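Local coordinates for uncharacterized protein (Psychrobacter arcticus, PDB 2PN2) that is of unknown function but probably takes part in the osmotic stress and detoxification response, at residues V109-F115 / F145-H151; E43-D47 / A58-L64. One frame throughout, in Å; residues are numbered along the deposited sequence.

Contact 1: V109-F115 / F145-H151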
ATOM      1  N   VAL A 109      -0.390  -6.402 -11.371  1.00 37.87           N
ATOM      2  CA  VAL A 109      -0.999  -6.909 -10.137  1.00 38.73           C
ATOM      3  C   VAL A 109      -2.174  -7.762 -10.571  1.00 39.74           C
ATOM      4  O   VAL A 109      -3.124  -7.247 -11.211  1.00 39.47           O
ATOM      5  CB  VAL A 109      -1.469  -5.808  -9.179  1.00 38.60           C
ATOM      6  CG1 VAL A 109      -2.139  -6.435  -7.967  1.00 40.34           C
ATOM      7  CG2 VAL A 109      -0.308  -4.918  -8.744  1.00 39.70           C
ATOM      8  N   HIS A 110      -2.115  -9.057 -10.265  1.00 40.44           N
ATOM      9  CA  HIS A 110      -3.207  -9.982 -10.613  1.00 42.14           C
ATOM     10  C   HIS A 110      -3.992 -10.240  -9.346  1.00 44.07           C
ATOM     11  O   HIS A 110      -3.398 -10.596  -8.314  1.00 46.03           O
ATOM     12  CB  HIS A 110      -2.718 -11.301 -11.223  1.00 42.26           C
ATOM     13  CG  HIS A 110      -1.758 -11.137 -12.360  1.00 40.50           C
ATOM     14  ND1 HIS A 110      -0.938 -12.160 -12.781  1.00 45.18           N
ATOM     15  CD2 HIS A 110      -1.431 -10.058 -13.115  1.00 39.57           C
ATOM     16  CE1 HIS A 110      -0.190 -11.737 -13.786  1.00 49.20           C
ATOM     17  NE2 HIS A 110      -0.461 -10.463 -14.000  1.00 46.65           N
ATOM     18  N   ILE A 111      -5.306 -10.036  -9.413  1.00 44.49           N
ATOM     19  CA  ILE A 111      -6.212 -10.197  -8.276  1.00 44.30           C
ATOM     20  C   ILE A 111      -7.265 -11.212  -8.693  1.00 42.97           C
ATOM     21  O   ILE A 111      -8.016 -10.956  -9.621  1.00 42.54           O
ATOM     22  CB  ILE A 111      -6.889  -8.857  -7.862  1.00 45.92           C
ATOM     23  CG1 ILE A 111      -5.860  -7.742  -7.639  1.00 47.97           C
ATOM     24  CG2 ILE A 111      -7.782  -9.036  -6.616  1.00 43.21           C
ATOM     25  CD1 ILE A 111      -5.473  -7.009  -8.904  1.00 55.43           C
ATOM     26  N   ALA A 112      -7.259 -12.385  -8.059  1.00 41.91           N
ATOM     27  CA  ALA A 112      -8.240 -13.441  -8.318  1.00 42.74           C
ATOM     28  C   ALA A 112      -9.260 -13.366  -7.186  1.00 41.68           C
ATOM     29  O   ALA A 112      -8.939 -13.706  -6.037  1.00 40.06           O
ATOM     30  CB  ALA A 112      -7.569 -14.816  -8.353  1.00 42.04           C
ATOM     31  N   ILE A 113     -10.484 -12.945  -7.513  1.00 43.14           N
ATOM     32  CA  ILE A 113     -11.550 -12.779  -6.507  1.00 42.59           C
ATOM     33  C   ILE A 113     -12.509 -13.984  -6.503  1.00 44.51           C
ATOM     34  O   ILE A 113     -13.058 -14.338  -7.536  1.00 44.41           O
ATOM     35  CB  ILE A 113     -12.339 -11.473  -6.706  1.00 42.91           C
ATOM     36  CG1 ILE A 113     -11.399 -10.253  -6.763  1.00 41.25           C
ATOM     37  CG2 ILE A 113     -13.377 -11.314  -5.585  1.00 42.05           C
ATOM     38  CD1 ILE A 113     -12.125  -8.911  -6.872  1.00 44.59           C
ATOM     39  N   THR A 114     -12.702 -14.597  -5.336  1.00 42.52           N
ATOM     40  CA  THR A 114     -13.599 -15.740  -5.178  1.00 42.76           C
ATOM     41  C   THR A 114     -14.696 -15.327  -4.194  1.00 42.38           C
ATOM     42  O   THR A 114     -14.432 -15.080  -3.023  1.00 40.73           O
ATOM     43  CB  THR A 114     -12.836 -17.015  -4.733  1.00 40.08           C
ATOM     44  OG1 THR A 114     -11.812 -17.305  -5.699  1.00 43.50           O
ATOM     45  CG2 THR A 114     -13.770 -18.236  -4.634  1.00 42.03           C
ATOM     46  N   PHE A 115     -15.914 -15.195  -4.711  1.00 45.59           N
ATOM     47  CA  PHE A 115     -17.071 -14.857  -3.902  1.00 46.89           C
ATOM     48  C   PHE A 115     -17.567 -16.059  -3.094  1.00 50.41           C
ATOM     49  O   PHE A 115     -17.477 -17.208  -3.545  1.00 48.43           O
ATOM     50  CB  PHE A 115     -18.189 -14.271  -4.768  1.00 46.21           C
ATOM     51  CG  PHE A 115     -17.899 -12.890  -5.215  1.00 46.21           C
ATOM     52  CD1 PHE A 115     -18.224 -11.808  -4.397  1.00 46.61           C
ATOM     53  CD2 PHE A 115     -17.217 -12.657  -6.411  1.00 49.37           C
ATOM     54  CE1 PHE A 115     -17.922 -10.493  -4.794  1.00 46.87           C
ATOM     55  CE2 PHE A 115     -16.912 -11.354  -6.824  1.00 48.25           C
ATOM     56  CZ  PHE A 115     -17.265 -10.269  -6.011  1.00 50.96           C
ATOM     57  N   PHE A 145      -0.553  -3.382 -15.332  1.00 39.46           N
ATOM     58  CA  PHE A 145      -1.673  -4.215 -15.775  1.00 40.16           C
ATOM     59  C   PHE A 145      -2.395  -4.696 -14.503  1.00 40.44           C
ATOM     60  O   PHE A 145      -1.833  -5.454 -13.718  1.00 41.26           O
ATOM     61  CB  PHE A 145      -1.194  -5.361 -16.693  1.00 42.78           C
ATOM     62  CG  PHE A 145      -2.283  -6.325 -17.124  1.00 39.49           C
ATOM     63  CD1 PHE A 145      -3.603  -5.895 -17.390  1.00 42.82           C
ATOM     64  CD2 PHE A 145      -1.965  -7.664 -17.346  1.00 42.22           C
ATOM     65  CE1 PHE A 145      -4.597  -6.807 -17.796  1.00 38.38           C
ATOM     66  CE2 PHE A 145      -2.945  -8.576 -17.773  1.00 37.57           C
ATOM     67  CZ  PHE A 145      -4.268  -8.148 -17.986  1.00 39.20           C
ATOM     68  N   GLN A 146      -3.588  -4.158 -14.259  1.00 42.73           N
ATOM     69  CA  GLN A 146      -4.450  -4.575 -13.137  1.00 42.01           C
ATOM     70  C   GLN A 146      -5.352  -5.674 -13.703  1.00 44.49           C
ATOM     71  O   GLN A 146      -6.308  -5.387 -14.411  1.00 43.22           O
ATOM     72  CB  GLN A 146      -5.265  -3.402 -12.610  1.00 43.12           C
ATOM     73  CG  GLN A 146      -4.400  -2.246 -12.126  1.00 44.74           C
ATOM     74  CD  GLN A 146      -5.205  -1.088 -11.601  1.00 51.68           C
ATOM     75  OE1 GLN A 146      -6.217  -1.271 -10.916  1.00 45.69           O
ATOM     76  NE2 GLN A 146      -4.745   0.121 -11.894  1.00 45.90           N
ATOM     77  N   LYS A 147      -4.990  -6.932 -13.458  1.00 44.67           N
ATOM     78  CA  LYS A 147      -5.717  -8.097 -13.980  1.00 45.03           C
ATOM     79  C   LYS A 147      -6.623  -8.683 -12.913  1.00 45.39           C
ATOM     80  O   LYS A 147      -6.149  -9.325 -11.984  1.00 46.99           O
ATOM     81  CB  LYS A 147      -4.723  -9.149 -14.453  1.00 44.45           C
ATOM     82  CG  LYS A 147      -5.329 -10.360 -15.148  1.00 49.29           C
ATOM     83  CD  LYS A 147      -4.232 -11.305 -15.550  1.00 47.18           C
ATOM     84  CE  LYS A 147      -4.775 -12.548 -16.245  1.00 57.51           C
ATOM     85  NZ  LYS A 147      -3.674 -13.460 -16.682  1.00 56.31           N
ATOM     86  N   VAL A 148      -7.925  -8.481 -13.072  1.00 44.39           N
ATOM     87  CA  VAL A 148      -8.923  -8.976 -12.144  1.00 43.99           C
ATOM     88  C   VAL A 148      -9.710 -10.134 -12.776  1.00 44.51           C
ATOM     89  O   VAL A 148     -10.207 -10.009 -13.891  1.00 43.88           O
ATOM     90  CB  VAL A 148      -9.872  -7.854 -11.696  1.00 44.66           C
ATOM     91  CG1 VAL A 148     -10.842  -8.369 -10.638  1.00 45.87           C
ATOM     92  CG2 VAL A 148      -9.077  -6.656 -11.155  1.00 43.13           C
ATOM     93  N   ILE A 149      -9.763 -11.267 -12.077  1.00 44.42           N
ATOM     94  CA  ILE A 149     -10.567 -12.431 -12.489  1.00 47.81           C
ATOM     95  C   ILE A 149     -11.493 -12.790 -11.310  1.00 47.70           C
ATOM     96  O   ILE A 149     -11.068 -12.706 -10.146  1.00 44.15           O
ATOM     97  CB  ILE A 149      -9.698 -13.629 -12.988  1.00 47.75           C
ATOM     98  CG1 ILE A 149      -8.774 -14.194 -11.898  1.00 51.47           C
ATOM     99  CG2 ILE A 149      -8.851 -13.203 -14.206  1.00 53.96           C
ATOM    100  CD1 ILE A 149      -7.757 -15.275 -12.400  1.00 51.67           C
ATOM    101  N   ILE A 150     -12.753 -13.118 -11.618  1.00 49.78           N
ATOM    102  CA  ILE A 150     -13.761 -13.533 -10.625  1.00 51.39           C
ATOM    103  C   ILE A 150     -13.976 -15.046 -10.727  1.00 53.41           C
ATOM    104  O   ILE A 150     -14.296 -15.524 -11.799  1.00 53.21           O
ATOM    105  CB  ILE A 150     -15.131 -12.864 -10.858  1.00 51.58           C
ATOM    106  CG1 ILE A 150     -15.050 -11.349 -10.752  1.00 52.28           C
ATOM    107  CG2 ILE A 150     -16.164 -13.354  -9.821  1.00 49.58           C
ATOM    108  CD1 ILE A 150     -16.325 -10.678 -11.204  1.00 47.69           C
ATOM    109  N   HIS A 151     -13.799 -15.789  -9.632  1.00 55.17           N
ATOM    110  CA  HIS A 151     -14.041 -17.247  -9.607  1.00 58.30           C
ATOM    111  C   HIS A 151     -15.309 -17.536  -8.810  1.00 59.04           C
ATOM    112  O   HIS A 151     -15.745 -16.722  -7.987  1.00 60.61           O
ATOM    113  CB  HIS A 151     -12.866 -18.027  -9.000  1.00 59.73           C
ATOM    114  CG  HIS A 151     -11.535 -17.738  -9.630  1.00 66.58           C
ATOM    115  ND1 HIS A 151     -10.361 -17.690  -8.903  1.00 69.31           N
ATOM    116  CD2 HIS A 151     -11.195 -17.446 -10.908  1.00 73.88           C
ATOM    117  CE1 HIS A 151      -9.354 -17.413  -9.712  1.00 71.26           C
ATOM    118  NE2 HIS A 151      -9.832 -17.254 -10.934  1.00 73.92           N
TER
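Val109 to Ile113 pairs in parallel with Gln146 to Ile150. The two strands are the arms of a beta-alpha-beta unit whose crossover carries helix 121-132. Six backbone hydrogen bonds join them, beginning with Val109 N to Phe145 O (2.9 Å) and ending with His151 N to Ile113 O (2.7 Å). Between the bonds, CA-H groups such as that of Val148 lean on carbonyl oxygens.

One face of the sheet bears Val109, Ile111, Ile113, Gln146, Val148 and Ile150. CD1 of Ile113 reaches diagonally back to CG1 of Val148 (4.0 Å). Ile113 also rests on Ile77 of helix 61-83, and Val148 meets Tyr128 and Leu132 of helix 121-132, so the two helices cover this face. At its end CG2 of Ile150 pushes against the edge of the Phe115 ring, 3.6 Å from CD2. The Phe115 ring also meets that of Phe127, with the planes about 25° apart.

The other face bears His110, Ala112, Lys147 and Ile149. The lysine chain is fully extended, with CG anti to the backbone N (chi1 -174°). This lays CD over one face of the His110 ring, 4.0 Å from its centroid, as a CH-pi contact. NE2 of the same ring is hydrogen-bonded to Glu108. With an alanine in place of His110, the lysine methylenes would probably lose the ring they lie on, and Glu108 this partner. Ala112 is the low point of this face. Ile149 CG1 flanks it, 3.8 Å from Ala112 CB. His151 folds back over it, bringing CE1 to 3.4 Å from Ala112 CB.

Contact 2: E43-D47 / A58-L64; sequences EIITD and AFSPTDL. With SO4 (sulfate ion), chain D.
Asp47 and Phe59 make the one direct hydrogen bond between 43-47 and 58-64. Asp47 N donates to Phe59 O over 3.2 Å, well tilted from the carbonyl plane. The same oxygen takes a CA-H contact from Thr46, and Ser60 CA returns one to Asp47 O. Water adds a second link: one molecule donates to both Asp47 O and Ala58 O.

Apolar contacts lie beside these bonds. The methyl of Ala58 points at the strand and sits against Ile45 CG2 at 3.8 Å. Leu64, from the first turn of helix 61-83, sends CD2 across Thr46 CG2 at about a right angle, 3.7 Å away. The Phe59 ring meets that of His37 of the second subunit, so the dimer interface adjoins this patch.

Polar side chains fix the helix start. Ser60 and Asp63 form a capping box: Asp63 N donates to Ser60 OG (3.0 Å), and Ser60 N donates to Asp63 OD2 from above the carboxylate plane (3.1 Å). Asp63 OD1 is salt-bridged to Lys97, which is also hydrogen-bonded to Thr62 OG1. On the strand, Asp47 OD1 is salt-bridged to Arg32, and Asp47 OD2 accepts from Glu57 N.

A sulfate, probably from the crystallisation liquor, lies at the same helix end. Its O1 accepts from Ser60 OG and from Thr62 OG1 (2.7 Å), its O2 from Thr62 N (3.1 Å). Arg104 NE is also hydrogen-bonded to it. Such donors suggest the helix start could hold an anion, though perhaps not as a natural ligand.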
ATOM      1  N   GLU A  43      -1.153  -1.055  13.859  1.00 49.02           N
ATOM      2  CA  GLU A  43       0.273  -1.163  13.417  1.00 49.24           C
ATOM      3  C   GLU A  43       0.515  -2.153  12.272  1.00 49.88           C
ATOM      4  O   GLU A  43      -0.019  -3.255  12.320  1.00 51.06           O
ATOM      5  CB  GLU A  43       1.202  -1.610  14.571  1.00 50.52           C
ATOM      6  CG  GLU A  43       2.720  -1.711  14.196  1.00 48.52           C
ATOM      7  CD  GLU A  43       3.643  -2.149  15.313  1.00 50.85           C
ATOM      8  OE1 GLU A  43       3.283  -3.063  16.085  1.00 57.62           O
ATOM      9  OE2 GLU A  43       4.766  -1.604  15.394  1.00 43.82           O
ATOM     10  N   ILE A  44       1.360  -1.747  11.305  1.00 46.08           N
ATOM     11  CA  ILE A  44       1.770  -2.547  10.136  0.50 45.67           C
ATOM     12  C   ILE A  44       3.298  -2.564  10.051  1.00 46.68           C
ATOM     13  O   ILE A  44       3.931  -1.533  10.260  1.00 49.18           O
ATOM     14  CB  ILE A  44       1.169  -1.952   8.844  0.50 45.60           C
ATOM     15  CG1 ILE A  44      -0.330  -2.255   8.819  0.50 42.81           C
ATOM     16  CG2 ILE A  44       1.857  -2.504   7.579  0.50 42.80           C
ATOM     17  CD1 ILE A  44      -1.040  -1.668   7.703  0.50 37.38           C
ATOM     18  N   ILE A  45       3.875  -3.716   9.729  1.00 45.49           N
ATOM     19  CA  ILE A  45       5.314  -3.896   9.619  1.00 45.28           C
ATOM     20  C   ILE A  45       5.662  -4.192   8.172  1.00 42.32           C
ATOM     21  O   ILE A  45       4.870  -4.816   7.478  1.00 43.32           O
ATOM     22  CB  ILE A  45       5.795  -5.107  10.470  1.00 43.10           C
ATOM     23  CG1 ILE A  45       5.372  -4.988  11.951  1.00 48.36           C
ATOM     24  CG2 ILE A  45       7.311  -5.302  10.379  1.00 48.10           C
ATOM     25  CD1 ILE A  45       5.848  -3.744  12.652  1.00 45.53           C
ATOM     26  N   THR A  46       6.814  -3.701   7.723  1.00 41.53           N
ATOM     27  CA  THR A  46       7.379  -4.116   6.435  1.00 41.14           C
ATOM     28  C   THR A  46       8.808  -4.597   6.635  1.00 41.72           C
ATOM     29  O   THR A  46       9.486  -4.158   7.551  1.00 41.44           O
ATOM     30  CB  THR A  46       7.370  -3.022   5.324  1.00 42.99           C
ATOM     31  OG1 THR A  46       8.303  -1.988   5.639  1.00 43.16           O
ATOM     32  CG2 THR A  46       5.964  -2.450   5.091  1.00 41.98           C
ATOM     33  N   ASP A  47       9.226  -5.526   5.775  1.00 41.84           N
ATOM     34  CA  ASP A  47      10.577  -6.036   5.708  1.00 41.82           C
ATOM     35  C   ASP A  47      10.973  -6.104   4.245  1.00 42.06           C
ATOM     36  O   ASP A  47      10.130  -6.381   3.390  1.00 40.53           O
ATOM     37  CB  ASP A  47      10.669  -7.475   6.231  1.00 41.68           C
ATOM     38  CG  ASP A  47      10.676  -7.588   7.738  1.00 44.35           C
ATOM     39  OD1 ASP A  47      11.090  -6.662   8.458  1.00 40.01           O
ATOM     40  OD2 ASP A  47      10.335  -8.687   8.210  1.00 46.93           O
ATOM     41  N   ALA A  58       7.576 -10.144   7.092  1.00 45.46           N
ATOM     42  CA  ALA A  58       6.484  -9.190   6.914  1.00 42.12           C
ATOM     43  C   ALA A  58       6.299  -8.889   5.434  1.00 39.83           C
ATOM     44  O   ALA A  58       7.151  -9.228   4.614  1.00 39.15           O
ATOM     45  CB  ALA A  58       6.772  -7.895   7.646  1.00 39.81           C
ATOM     46  N   PHE A  59       5.170  -8.265   5.095  1.00 40.05           N
ATOM     47  CA  PHE A  59       4.926  -7.735   3.735  1.00 39.93           C
ATOM     48  C   PHE A  59       6.080  -6.804   3.350  1.00 40.38           C
ATOM     49  O   PHE A  59       6.538  -6.060   4.210  1.00 40.80           O
ATOM     50  CB  PHE A  59       3.702  -6.802   3.721  1.00 40.39           C
ATOM     51  CG  PHE A  59       2.368  -7.473   3.758  1.00 41.73           C
ATOM     52  CD1 PHE A  59       1.799  -7.874   4.965  1.00 43.15           C
ATOM     53  CD2 PHE A  59       1.595  -7.565   2.593  1.00 38.13           C
ATOM     54  CE1 PHE A  59       0.533  -8.445   5.001  1.00 43.33           C
ATOM     55  CE2 PHE A  59       0.314  -8.132   2.630  1.00 43.30           C
ATOM     56  CZ  PHE A  59      -0.207  -8.588   3.821  1.00 39.28           C
ATOM     57  N   SER A  60       6.571  -6.855   2.106  1.00 38.34           N
ATOM     58  CA  SER A  60       7.509  -5.842   1.615  1.00 38.92           C
ATOM     59  C   SER A  60       6.695  -4.584   1.269  1.00 39.79           C
ATOM     60  O   SER A  60       5.476  -4.667   1.158  1.00 39.63           O
ATOM     61  CB  SER A  60       8.268  -6.313   0.372  1.00 38.85           C
ATOM     62  OG  SER A  60       7.400  -6.349  -0.742  1.00 38.28           O
ATOM     63  N   PRO A  61       7.343  -3.397   1.149  1.00 38.09           N
ATOM     64  CA  PRO A  61       6.587  -2.204   0.730  1.00 35.78           C
ATOM     65  C   PRO A  61       5.845  -2.379  -0.611  1.00 37.67           C
ATOM     66  O   PRO A  61       4.681  -2.025  -0.685  1.00 37.75           O
ATOM     67  CB  PRO A  61       7.658  -1.102   0.700  1.00 35.41           C
ATOM     68  CG  PRO A  61       8.654  -1.564   1.704  1.00 38.33           C
ATOM     69  CD  PRO A  61       8.734  -3.044   1.492  1.00 38.21           C
ATOM     70  N   THR A  62       6.446  -2.981  -1.642  1.00 39.27           N
ATOM     71  CA  THR A  62       5.670  -3.211  -2.906  1.00 40.18           C
ATOM     72  C   THR A  62       4.555  -4.277  -2.717  1.00 39.34           C
ATOM     73  O   THR A  62       3.463  -4.143  -3.327  1.00 39.50           O
ATOM     74  CB  THR A  62       6.559  -3.529  -4.128  1.00 41.78           C
ATOM     75  OG1 THR A  62       7.244  -4.756  -3.933  1.00 41.73           O
ATOM     76  CG2 THR A  62       7.571  -2.425  -4.332  1.00 40.06           C
ATOM     77  N   ASP A  63       4.782  -5.286  -1.871  1.00 38.72           N
ATOM     78  CA  ASP A  63       3.699  -6.246  -1.513  1.00 40.30           C
ATOM     79  C   ASP A  63       2.535  -5.477  -0.904  1.00 42.12           C
ATOM     80  O   ASP A  63       1.379  -5.731  -1.212  1.00 42.44           O
ATOM     81  CB  ASP A  63       4.121  -7.309  -0.479  1.00 42.15           C
ATOM     82  CG  ASP A  63       5.134  -8.287  -0.991  1.00 40.04           C
ATOM     83  OD1 ASP A  63       5.262  -8.457  -2.225  1.00 40.68           O
ATOM     84  OD2 ASP A  63       5.828  -8.871  -0.128  1.00 38.54           O
ATOM     85  N   LEU A  64       2.861  -4.515  -0.046  1.00 42.45           N
ATOM     86  CA  LEU A  64       1.847  -3.686   0.611  1.00 42.95           C
ATOM     87  C   LEU A  64       1.032  -2.887  -0.419  1.00 41.18           C
ATOM     88  O   LEU A  64      -0.199  -2.828  -0.324  1.00 38.02           O
ATOM     89  CB  LEU A  64       2.529  -2.774   1.643  1.00 43.68           C
ATOM     90  CG  LEU A  64       1.741  -2.262   2.830  1.00 54.57           C
ATOM     91  CD1 LEU A  64       1.255  -3.456   3.641  1.00 49.52           C
ATOM     92  CD2 LEU A  64       2.672  -1.394   3.673  1.00 48.98           C
TER
HETATM   93  S   SO4 D 139      10.158  -4.500  -2.700  1.00 64.21           S
HETATM   94  O1  SO4 D 139       9.453  -5.784  -2.735  1.00 68.33           O
HETATM   95  O2  SO4 D 139       9.440  -3.538  -1.853  1.00 50.02           O
HETATM   96  O3  SO4 D 139      11.476  -4.743  -2.122  1.00 70.05           O
HETATM   97  O4  SO4 D 139      10.305  -3.976  -4.054  1.00 64.60           O
HETATM   98  O   HOH W   1       3.461  -6.887   7.772  1.00 43.20           O
HETATM   99  O   HOH W   2       9.335  -8.949   2.786  1.00 32.64           O

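Contact 2 is complete before the chain reaches contact 1. Their centres are 21 Å apart, with the centre of the chain between them, and their nearest atoms stay about 7 Å from each other. Each belongs to its own sheet. Contact 2 ties strand 42-47, an edge strand, within this chain, of the antiparallel sheet of 23-29, 32-37 and 42-47, to the start of helix 61-83. Contact 1 joins 105-114 and 145-150 in the mixed sheet. Helix 61-83 connects the two regions: it starts in contact 2 and packs further along on contact 1. Contact 2 also adjoins the second subunit, which does not reach contact 1.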